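Local structure of protein ApaG (Shewanella oneidensis, 1TZA) at residues Ala66-Glu71 against Tyr81-Gly86. The protein is of unknown function, an all-beta member of the ApaG family whose core domain belongs to the E-set clan of immunoglobulin-like folds. Sequence-based numbering, arbitrary orientation.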
ATOM      1  N   ALA A  66       8.381  14.789  -6.893  1.00 13.80           N
ATOM      2  CA  ALA A  66       9.417  14.416  -7.847  1.00 13.69           C
ATOM      3  C   ALA A  66       9.393  12.906  -8.053  1.00 12.40           C
ATOM      4  O   ALA A  66       9.383  12.133  -7.094  1.00 12.71           O
ATOM      5  CB  ALA A  66      10.801  14.861  -7.340  1.00 13.45           C
ATOM      6  N   GLY A  67       9.349  12.504  -9.316  1.00 11.77           N
ATOM      7  CA  GLY A  67       9.336  11.099  -9.673  1.00  8.20           C
ATOM      8  C   GLY A  67       8.171  10.292  -9.147  1.00  6.13           C
ATOM      9  O   GLY A  67       7.080  10.815  -8.913  1.00  3.96           O
ATOM     10  N   VAL A  68       8.429   8.997  -8.989  1.00  3.15           N
ATOM     11  CA  VAL A  68       7.475   8.040  -8.485  1.00  1.88           C
ATOM     12  C   VAL A  68       8.246   7.143  -7.538  1.00  3.17           C
ATOM     13  O   VAL A  68       9.390   6.777  -7.807  1.00  4.60           O
ATOM     14  CB  VAL A  68       6.853   7.178  -9.614  1.00  3.28           C
ATOM     15  CG1 VAL A  68       5.923   8.023 -10.471  1.00  1.00           C
ATOM     16  CG2 VAL A  68       7.953   6.549 -10.466  1.00  1.38           C
ATOM     17  N   VAL A  69       7.611   6.797  -6.426  1.00  3.08           N
ATOM     18  CA  VAL A  69       8.203   5.966  -5.389  1.00  3.39           C
ATOM     19  C   VAL A  69       9.707   6.151  -5.161  1.00  5.19           C
ATOM     20  O   VAL A  69      10.470   5.181  -5.077  1.00  4.44           O
ATOM     21  CB  VAL A  69       7.878   4.463  -5.618  1.00  4.51           C
ATOM     22  CG1 VAL A  69       6.363   4.262  -5.582  1.00  1.00           C
ATOM     23  CG2 VAL A  69       8.469   3.971  -6.932  1.00  2.78           C
ATOM     24  N   GLY A  70      10.128   7.408  -5.064  1.00  5.73           N
ATOM     25  CA  GLY A  70      11.523   7.696  -4.788  1.00  9.39           C
ATOM     26  C   GLY A  70      12.506   7.812  -5.933  1.00  9.75           C
ATOM     27  O   GLY A  70      13.671   8.139  -5.709  1.00  8.86           O
ATOM     28  N   GLU A  71      12.073   7.542  -7.155  1.00 11.23           N
ATOM     29  CA  GLU A  71      12.991   7.668  -8.275  1.00 10.33           C
ATOM     30  C   GLU A  71      12.400   8.378  -9.473  1.00 10.19           C
ATOM     31  O   GLU A  71      11.180   8.455  -9.638  1.00  8.47           O
ATOM     32  CB  GLU A  71      13.518   6.298  -8.719  1.00 10.44           C
ATOM     33  CG  GLU A  71      12.455   5.272  -9.049  1.00  7.57           C
ATOM     34  CD  GLU A  71      12.942   4.224 -10.040  1.00  8.20           C
ATOM     35  OE1 GLU A  71      12.551   3.041  -9.919  1.00  6.90           O
ATOM     36  OE2 GLU A  71      13.709   4.585 -10.953  1.00  7.59           O
ATOM     37  N   TYR A  81       8.118   0.640 -18.100  1.00 12.51           N
ATOM     38  CA  TYR A  81       8.531   0.748 -16.706  1.00 11.74           C
ATOM     39  C   TYR A  81       7.309   0.631 -15.809  1.00 11.69           C
ATOM     40  O   TYR A  81       6.348   1.388 -15.951  1.00 10.83           O
ATOM     41  CB  TYR A  81       9.245   2.084 -16.451  1.00 14.79           C
ATOM     42  CG  TYR A  81       9.468   2.404 -14.984  1.00 16.90           C
ATOM     43  CD1 TYR A  81       8.452   2.966 -14.213  1.00 17.15           C
ATOM     44  CD2 TYR A  81      10.687   2.125 -14.361  1.00 17.99           C
ATOM     45  CE1 TYR A  81       8.635   3.244 -12.863  1.00 17.61           C
ATOM     46  CE2 TYR A  81      10.885   2.399 -13.004  1.00 17.18           C
ATOM     47  CZ  TYR A  81       9.848   2.960 -12.263  1.00 18.43           C
ATOM     48  OH  TYR A  81       9.999   3.224 -10.923  1.00 15.97           O
ATOM     49  N   GLN A  82       7.363  -0.312 -14.878  1.00 10.81           N
ATOM     50  CA  GLN A  82       6.267  -0.547 -13.959  1.00 11.64           C
ATOM     51  C   GLN A  82       6.642  -0.233 -12.518  1.00 12.42           C
ATOM     52  O   GLN A  82       7.783  -0.435 -12.096  1.00 13.62           O
ATOM     53  CB  GLN A  82       5.818  -2.004 -14.045  1.00 12.46           C
ATOM     54  CG  GLN A  82       4.817  -2.404 -12.978  1.00 13.76           C
ATOM     55  CD  GLN A  82       4.447  -3.874 -13.039  1.00 15.04           C
ATOM     56  OE1 GLN A  82       3.787  -4.323 -13.978  1.00 14.24           O
ATOM     57  NE2 GLN A  82       4.879  -4.635 -12.034  1.00 16.08           N
ATOM     58  N   TYR A  83       5.665   0.264 -11.767  1.00 11.67           N
ATOM     59  CA  TYR A  83       5.861   0.585 -10.363  1.00  9.93           C
ATOM     60  C   TYR A  83       4.524   0.508  -9.640  1.00 11.08           C
ATOM     61  O   TYR A  83       3.453   0.606 -10.251  1.00  7.82           O
ATOM     62  CB  TYR A  83       6.476   1.974 -10.209  1.00  7.83           C
ATOM     63  CG  TYR A  83       5.495   3.115 -10.191  1.00  8.45           C
ATOM     64  CD1 TYR A  83       4.885   3.515  -8.997  1.00  7.70           C
ATOM     65  CD2 TYR A  83       5.212   3.834 -11.351  1.00  6.35           C
ATOM     66  CE1 TYR A  83       4.028   4.610  -8.957  1.00  6.57           C
ATOM     67  CE2 TYR A  83       4.351   4.927 -11.325  1.00  7.31           C
ATOM     68  CZ  TYR A  83       3.767   5.312 -10.126  1.00  6.90           C
ATOM     69  OH  TYR A  83       2.940   6.404 -10.089  1.00  5.28           O
ATOM     70  N   THR A  84       4.591   0.329  -8.331  1.00 10.97           N
ATOM     71  CA  THR A  84       3.387   0.232  -7.546  1.00  9.91           C
ATOM     72  C   THR A  84       3.435   1.181  -6.362  1.00 10.42           C
ATOM     73  O   THR A  84       4.474   1.351  -5.728  1.00  9.45           O
ATOM     74  CB  THR A  84       3.201  -1.211  -7.041  1.00 11.46           C
ATOM     75  OG1 THR A  84       2.865  -2.058  -8.152  1.00 10.82           O
ATOM     76  CG2 THR A  84       2.105  -1.282  -5.966  1.00  8.68           C
ATOM     77  N   SER A  85       2.302   1.817  -6.090  1.00  8.86           N
ATOM     78  CA  SER A  85       2.174   2.721  -4.961  1.00  6.84           C
ATOM     79  C   SER A  85       0.756   2.526  -4.441  1.00  4.47           C
ATOM     80  O   SER A  85       0.145   1.510  -4.720  1.00  4.99           O
ATOM     81  CB  SER A  85       2.393   4.170  -5.382  1.00  6.82           C
ATOM     82  OG  SER A  85       2.404   5.012  -4.237  1.00  7.70           O
ATOM     83  N   GLY A  86       0.231   3.482  -3.690  1.00  3.46           N
ATOM     84  CA  GLY A  86      -1.112   3.320  -3.173  1.00  3.58           C
ATOM     85  C   GLY A  86      -1.696   4.600  -2.612  1.00  5.13           C
ATOM     86  O   GLY A  86      -1.047   5.645  -2.602  1.00  3.70           O
TER
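Val68 and Val69, at the start of a type I' turn running from Val68 to Glu71, face strand 81-86; the nearest CA pair, Val69 and Ser85, lies 6.9 Å apart, a spacing bridged by side chains. The turn is closed by backbone bonds in both directions between Val68 and Glu71. Val68 sits over one face of the Tyr83 ring, crossing it at about a right angle: its CB is 3.8 Å from the ring centroid and 15° off the normal, a CH-pi contact by this geometry. With CG1 anti to the carbonyl carbon (chi1 -70°), that methyl lies over the phenol end, 3.5 Å from Tyr83 CZ. Val69 slants past the other end of the ring, its CG1 3.8 Å from Tyr83 CD1 and 4.0 Å from Ser85 CB. Tyr83 OH is hydrogen-bonded to Tyr100 OH. An alanine in place of Tyr83 would probably open a gap beside both valines and leave Tyr100 without this hydroxyl partner. Farther along, Glu71 and Tyr81 meet tip to tip: Tyr81 OH donates to Glu71 OE1 at 2.7 Å, approaching from above the carboxylate plane, 73° out of it, while OE1 stays at the edge of the phenol ring. At the dimer interface, Glu18 of the second subunit bonds both Val69 N and Ser85 OG. Between them, these contacts pack the connection leaving strand 60-66 against strand 79-89, joining the two antiparallel sheets in a beta-sandwich consistent with the immunoglobulin-like E-set fold.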